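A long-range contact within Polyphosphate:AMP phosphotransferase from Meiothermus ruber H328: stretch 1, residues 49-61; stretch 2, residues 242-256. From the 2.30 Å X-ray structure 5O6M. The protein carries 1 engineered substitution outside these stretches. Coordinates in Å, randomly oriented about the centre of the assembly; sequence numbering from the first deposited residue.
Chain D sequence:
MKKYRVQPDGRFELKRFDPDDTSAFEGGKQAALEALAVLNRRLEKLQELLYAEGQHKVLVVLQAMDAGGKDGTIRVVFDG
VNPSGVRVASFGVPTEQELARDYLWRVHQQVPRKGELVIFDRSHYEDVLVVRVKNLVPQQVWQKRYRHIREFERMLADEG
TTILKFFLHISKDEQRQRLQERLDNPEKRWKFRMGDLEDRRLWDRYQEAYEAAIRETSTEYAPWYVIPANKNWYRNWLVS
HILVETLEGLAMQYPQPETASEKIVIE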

# COMPACT_ATOMS: atom_id res chain seq x y z
N LEU D 49 19.84 -11.57 15.40
CA LEU D 49 19.11 -12.79 15.73
C LEU D 49 17.64 -12.67 15.37
O LEU D 49 17.08 -13.54 14.69
CB LEU D 49 19.28 -13.11 17.22
CG LEU D 49 20.20 -14.29 17.54
CD1 LEU D 49 20.34 -14.47 19.05
CD2 LEU D 49 19.71 -15.58 16.89
N LEU D 50 16.98 -11.60 15.82
CA LEU D 50 15.58 -11.36 15.48
C LEU D 50 15.35 -11.51 13.98
O LEU D 50 14.50 -12.30 13.55
CB LEU D 50 15.17 -9.96 15.94
CG LEU D 50 13.76 -9.47 15.63
CD1 LEU D 50 12.72 -10.21 16.47
CD2 LEU D 50 13.64 -7.96 15.81
N TYR D 51 16.11 -10.76 13.18
CA TYR D 51 15.97 -10.82 11.73
C TYR D 51 16.20 -12.24 11.21
O TYR D 51 15.43 -12.73 10.37
CB TYR D 51 16.94 -9.84 11.08
CG TYR D 51 16.79 -9.70 9.59
CD1 TYR D 51 15.75 -8.96 9.04
CD2 TYR D 51 17.70 -10.28 8.72
CE1 TYR D 51 15.61 -8.82 7.67
CE2 TYR D 51 17.57 -10.15 7.35
CZ TYR D 51 16.52 -9.42 6.83
OH TYR D 51 16.39 -9.28 5.46
N ALA D 52 17.25 -12.90 11.69
CA ALA D 52 17.59 -14.23 11.18
C ALA D 52 16.57 -15.28 11.59
O ALA D 52 16.19 -16.13 10.78
CB ALA D 52 18.99 -14.62 11.67
N GLU D 53 16.12 -15.24 12.85
CA GLU D 53 15.10 -16.19 13.29
C GLU D 53 13.79 -16.00 12.53
O GLU D 53 13.11 -16.98 12.20
CB GLU D 53 14.87 -16.06 14.80
CG GLU D 53 13.97 -17.13 15.39
CD GLU D 53 13.66 -16.88 16.86
OE1 GLU D 53 13.37 -15.71 17.21
OE2 GLU D 53 13.71 -17.84 17.66
N GLY D 54 13.43 -14.75 12.25
CA GLY D 54 12.26 -14.48 11.43
C GLY D 54 10.94 -14.93 12.02
O GLY D 54 10.03 -15.30 11.27
N GLN D 55 10.81 -14.90 13.34
CA GLN D 55 9.58 -15.33 14.00
C GLN D 55 8.89 -14.22 14.77
O GLN D 55 7.68 -14.02 14.61
CB GLN D 55 9.88 -16.51 14.95
CG GLN D 55 9.96 -17.87 14.28
CD GLN D 55 8.73 -18.19 13.45
OE1 GLN D 55 7.73 -17.47 13.48
NE2 GLN D 55 8.80 -19.29 12.70
N HIS D 56 9.62 -13.48 15.59
CA HIS D 56 9.02 -12.47 16.44
C HIS D 56 8.84 -11.15 15.71
O HIS D 56 9.60 -10.81 14.80
CB HIS D 56 9.87 -12.27 17.70
CG HIS D 56 9.90 -13.47 18.59
ND1 HIS D 56 10.96 -14.37 18.59
CD2 HIS D 56 9.01 -13.94 19.49
CE1 HIS D 56 10.71 -15.33 19.46
NE2 HIS D 56 9.53 -15.09 20.02
N LYS D 57 7.83 -10.39 16.13
CA LYS D 57 7.61 -9.03 15.66
C LYS D 57 7.77 -8.09 16.85
O LYS D 57 7.23 -8.37 17.92
CB LYS D 57 6.22 -8.84 15.05
CG LYS D 57 5.60 -10.06 14.41
CD LYS D 57 4.20 -9.70 13.94
CE LYS D 57 3.50 -10.87 13.30
NZ LYS D 57 2.79 -11.67 14.33
N VAL D 58 8.49 -7.00 16.66
CA VAL D 58 8.81 -6.09 17.75
C VAL D 58 8.40 -4.67 17.36
O VAL D 58 8.84 -4.16 16.33
CB VAL D 58 10.30 -6.15 18.12
CG1 VAL D 58 10.61 -5.20 19.25
CG2 VAL D 58 10.69 -7.59 18.48
N LEU D 59 7.56 -4.05 18.18
CA LEU D 59 7.04 -2.70 17.95
C LEU D 59 7.48 -1.80 19.10
O LEU D 59 7.16 -2.07 20.26
CB LEU D 59 5.52 -2.72 17.82
CG LEU D 59 4.81 -1.36 17.77
CD1 LEU D 59 5.21 -0.57 16.53
CD2 LEU D 59 3.30 -1.54 17.82
N VAL D 60 8.20 -0.73 18.77
CA VAL D 60 8.63 0.27 19.73
C VAL D 60 7.88 1.57 19.44
O VAL D 60 8.03 2.16 18.36
CB VAL D 60 10.15 0.49 19.68
CG1 VAL D 60 10.57 1.62 20.61
CG2 VAL D 60 10.88 -0.80 20.04
N VAL D 61 7.08 2.02 20.41
CA VAL D 61 6.33 3.26 20.30
C VAL D 61 7.08 4.38 21.03
O VAL D 61 7.56 4.18 22.15
CB VAL D 61 4.91 3.10 20.88
CG1 VAL D 61 4.15 4.42 20.82
CG2 VAL D 61 4.16 2.01 20.13
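Stretch 2 242-256: ILVETLEGLAMQYPQ

Met252 is the apolar centre of this contact: the other stretch covers 102 Å² of it, the largest share of any residue here, out of 678 Å² buried in all. Its CA-to-CB bond points toward stretch 1, and an m, t, m rotamer (-60°, 179°, -75°) carries the sulfur to the helix, where Met252 SD lies 3.5 Å from Leu50 CA and 3.6 Å from Leu50 CB. Beside it, Leu49 CB is 4.2 Å from Met252 CB, while Leu49 CD1 approaches the carbonyl, Met252 O, at 3.6 Å.

The Leu49 side chain starts out sideways, but its end turns to the partner, with chi1 off the wells at -107° and chi2 t. The result is a CH-pi contact: CD2 of Leu49 stands 3.5 Å from the centroid of the Tyr254 ring, only 8° off the ring normal, and so lies over the ring face. Tyr254 points away at CB, and its m rotamer brings the ring back, so that CD2 of Tyr254 also meets Ala52 CB at 3.8 Å. Pro255 extends this packing, its CG 3.3 Å from Ala52 O.

The register shows how the chains run. CA pairs Leu49 with Met252 (6.3 Å) and Glu53 with Tyr254 (5.4 Å), so the residues after Ala251 follow the 49-53 helix in the same order, though the two backbones run obliquely to one another. Across the strand the order reverses: His56 is nearest Leu250 (CA to CA 8.2 Å) and Val60 nearest Leu243 (CA to CA 8.6 Å), so strand 57-61 runs against the direction of the stretch 2 helix. Both turns have a residue of positive phi, Gly54 (64°) and Ala251 (56°), each the first after its helix to leave helical phi/psi.

Along the strand, alternation places Val58 and Val60 toward the helix, whereas Lys57 points away. Val58 CG2 packs 4.1 Å from Leu247 CD2 and 4.3 Å from Leu250 CD1; farther along, Val60 CG2 is 4.3 Å from Leu243 CD1. His56 borders this apolar row, with Leu250 CD2 over one face of its ring, 4.0 Å from His56 CD2.

At the polar edge, the extended Glu53 side chain (chi1 and chi2 both t) uses both carboxylate oxygens. Gln253 N donates to Glu53 OE2 at 3.1 Å and 157°, the only hydrogen bond between the stretches, while His56 ND1 donates to Glu53 OE1 at 3.1 Å and 137°. The same OE1 lies 3.2 Å from Met252 CG, which places the carboxylate directly beside the central methionine.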

# COMPACT_ATOMS: atom_id res chain seq x y z
N ILE D 242 15.94 -1.14 28.76
CA ILE D 242 14.64 -1.78 28.68
C ILE D 242 14.51 -2.57 27.39
O ILE D 242 14.06 -3.72 27.39
CB ILE D 242 13.53 -0.72 28.84
CG1 ILE D 242 13.57 -0.13 30.25
CG2 ILE D 242 12.16 -1.31 28.51
CD1 ILE D 242 12.81 1.16 30.42
N LEU D 243 14.93 -1.98 26.27
CA LEU D 243 14.81 -2.66 24.98
C LEU D 243 15.65 -3.93 24.93
O LEU D 243 15.17 -4.99 24.51
CB LEU D 243 15.20 -1.72 23.84
CG LEU D 243 15.26 -2.39 22.47
CD1 LEU D 243 13.92 -3.03 22.14
CD2 LEU D 243 15.66 -1.40 21.39
N VAL D 244 16.91 -3.85 25.36
CA VAL D 244 17.81 -5.00 25.24
C VAL D 244 17.29 -6.18 26.06
O VAL D 244 17.22 -7.31 25.57
CB VAL D 244 19.24 -4.61 25.65
CG1 VAL D 244 20.05 -5.86 25.96
CG2 VAL D 244 19.90 -3.80 24.55
N GLU D 245 16.93 -5.93 27.32
CA GLU D 245 16.48 -7.02 28.18
C GLU D 245 15.24 -7.69 27.60
O GLU D 245 15.16 -8.93 27.52
CB GLU D 245 16.21 -6.51 29.60
CG GLU D 245 15.56 -7.56 30.50
CD GLU D 245 15.66 -7.21 31.97
OE1 GLU D 245 16.63 -6.52 32.36
OE2 GLU D 245 14.77 -7.62 32.75
N THR D 246 14.25 -6.89 27.18
CA THR D 246 13.08 -7.44 26.51
C THR D 246 13.49 -8.34 25.35
O THR D 246 12.93 -9.43 25.17
CB THR D 246 12.17 -6.31 26.03
OG1 THR D 246 11.84 -5.46 27.14
CG2 THR D 246 10.89 -6.87 25.43
N LEU D 247 14.45 -7.90 24.54
CA LEU D 247 14.91 -8.72 23.43
C LEU D 247 15.59 -9.99 23.92
O LEU D 247 15.40 -11.07 23.35
CB LEU D 247 15.85 -7.91 22.53
CG LEU D 247 15.17 -6.79 21.75
CD1 LEU D 247 16.16 -5.97 20.96
CD2 LEU D 247 14.10 -7.37 20.83
N GLU D 248 16.38 -9.89 25.00
CA GLU D 248 16.99 -11.09 25.58
C GLU D 248 15.93 -12.08 26.02
O GLU D 248 16.10 -13.30 25.86
CB GLU D 248 17.88 -10.71 26.78
CG GLU D 248 19.06 -9.82 26.45
CD GLU D 248 20.36 -10.60 26.33
OE1 GLU D 248 20.30 -11.81 26.02
OE2 GLU D 248 21.43 -10.00 26.56
N GLY D 249 14.83 -11.59 26.59
CA GLY D 249 13.77 -12.46 27.05
C GLY D 249 13.12 -13.30 25.97
O GLY D 249 12.47 -14.30 26.28
N LEU D 250 13.30 -12.92 24.70
CA LEU D 250 12.66 -13.69 23.64
C LEU D 250 13.36 -15.00 23.35
O LEU D 250 12.77 -15.88 22.72
CB LEU D 250 12.58 -12.85 22.35
CG LEU D 250 11.74 -11.58 22.39
CD1 LEU D 250 11.86 -10.82 21.07
CD2 LEU D 250 10.27 -11.88 22.70
N ALA D 251 14.61 -15.16 23.80
CA ALA D 251 15.34 -16.42 23.65
C ALA D 251 15.41 -16.84 22.18
O ALA D 251 15.10 -17.98 21.81
CB ALA D 251 14.71 -17.52 24.51
N MET D 252 15.84 -15.91 21.34
CA MET D 252 15.84 -16.13 19.90
C MET D 252 16.99 -17.06 19.50
O MET D 252 18.06 -17.06 20.10
CB MET D 252 15.93 -14.79 19.16
CG MET D 252 14.75 -13.88 19.50
SD MET D 252 14.73 -12.25 18.73
CE MET D 252 15.98 -11.40 19.69
N GLN D 253 16.74 -17.86 18.46
CA GLN D 253 17.68 -18.87 18.00
C GLN D 253 17.95 -18.70 16.52
O GLN D 253 17.04 -18.41 15.75
CB GLN D 253 17.10 -20.29 18.20
CG GLN D 253 16.54 -20.59 19.58
CD GLN D 253 17.62 -20.74 20.62
OE1 GLN D 253 18.76 -21.08 20.31
NE2 GLN D 253 17.26 -20.50 21.88
N TYR D 254 19.21 -18.87 16.12
CA TYR D 254 19.49 -18.97 14.70
C TYR D 254 18.80 -20.21 14.14
O TYR D 254 18.79 -21.26 14.80
CB TYR D 254 20.99 -19.01 14.43
CG TYR D 254 21.67 -17.67 14.59
CD1 TYR D 254 22.50 -17.41 15.67
CD2 TYR D 254 21.47 -16.66 13.66
CE1 TYR D 254 23.12 -16.18 15.81
CE2 TYR D 254 22.09 -15.43 13.80
CZ TYR D 254 22.91 -15.20 14.87
OH TYR D 254 23.52 -13.97 15.00
N PRO D 255 18.24 -20.15 12.94
CA PRO D 255 17.56 -21.31 12.37
C PRO D 255 18.52 -22.46 12.11
O PRO D 255 19.74 -22.32 12.19
CB PRO D 255 16.95 -20.78 11.07
CG PRO D 255 16.90 -19.30 11.24
CD PRO D 255 18.09 -18.96 12.09
N GLN D 256 17.94 -23.61 11.80
CA GLN D 256 18.76 -24.72 11.35
C GLN D 256 18.98 -24.66 9.84
O GLN D 256 18.15 -24.11 9.11
CB GLN D 256 18.11 -26.05 11.73
CG GLN D 256 18.24 -26.39 13.21
CD GLN D 256 17.51 -27.66 13.58
OE1 GLN D 256 16.29 -27.76 13.40
NE2 GLN D 256 18.24 -28.63 14.11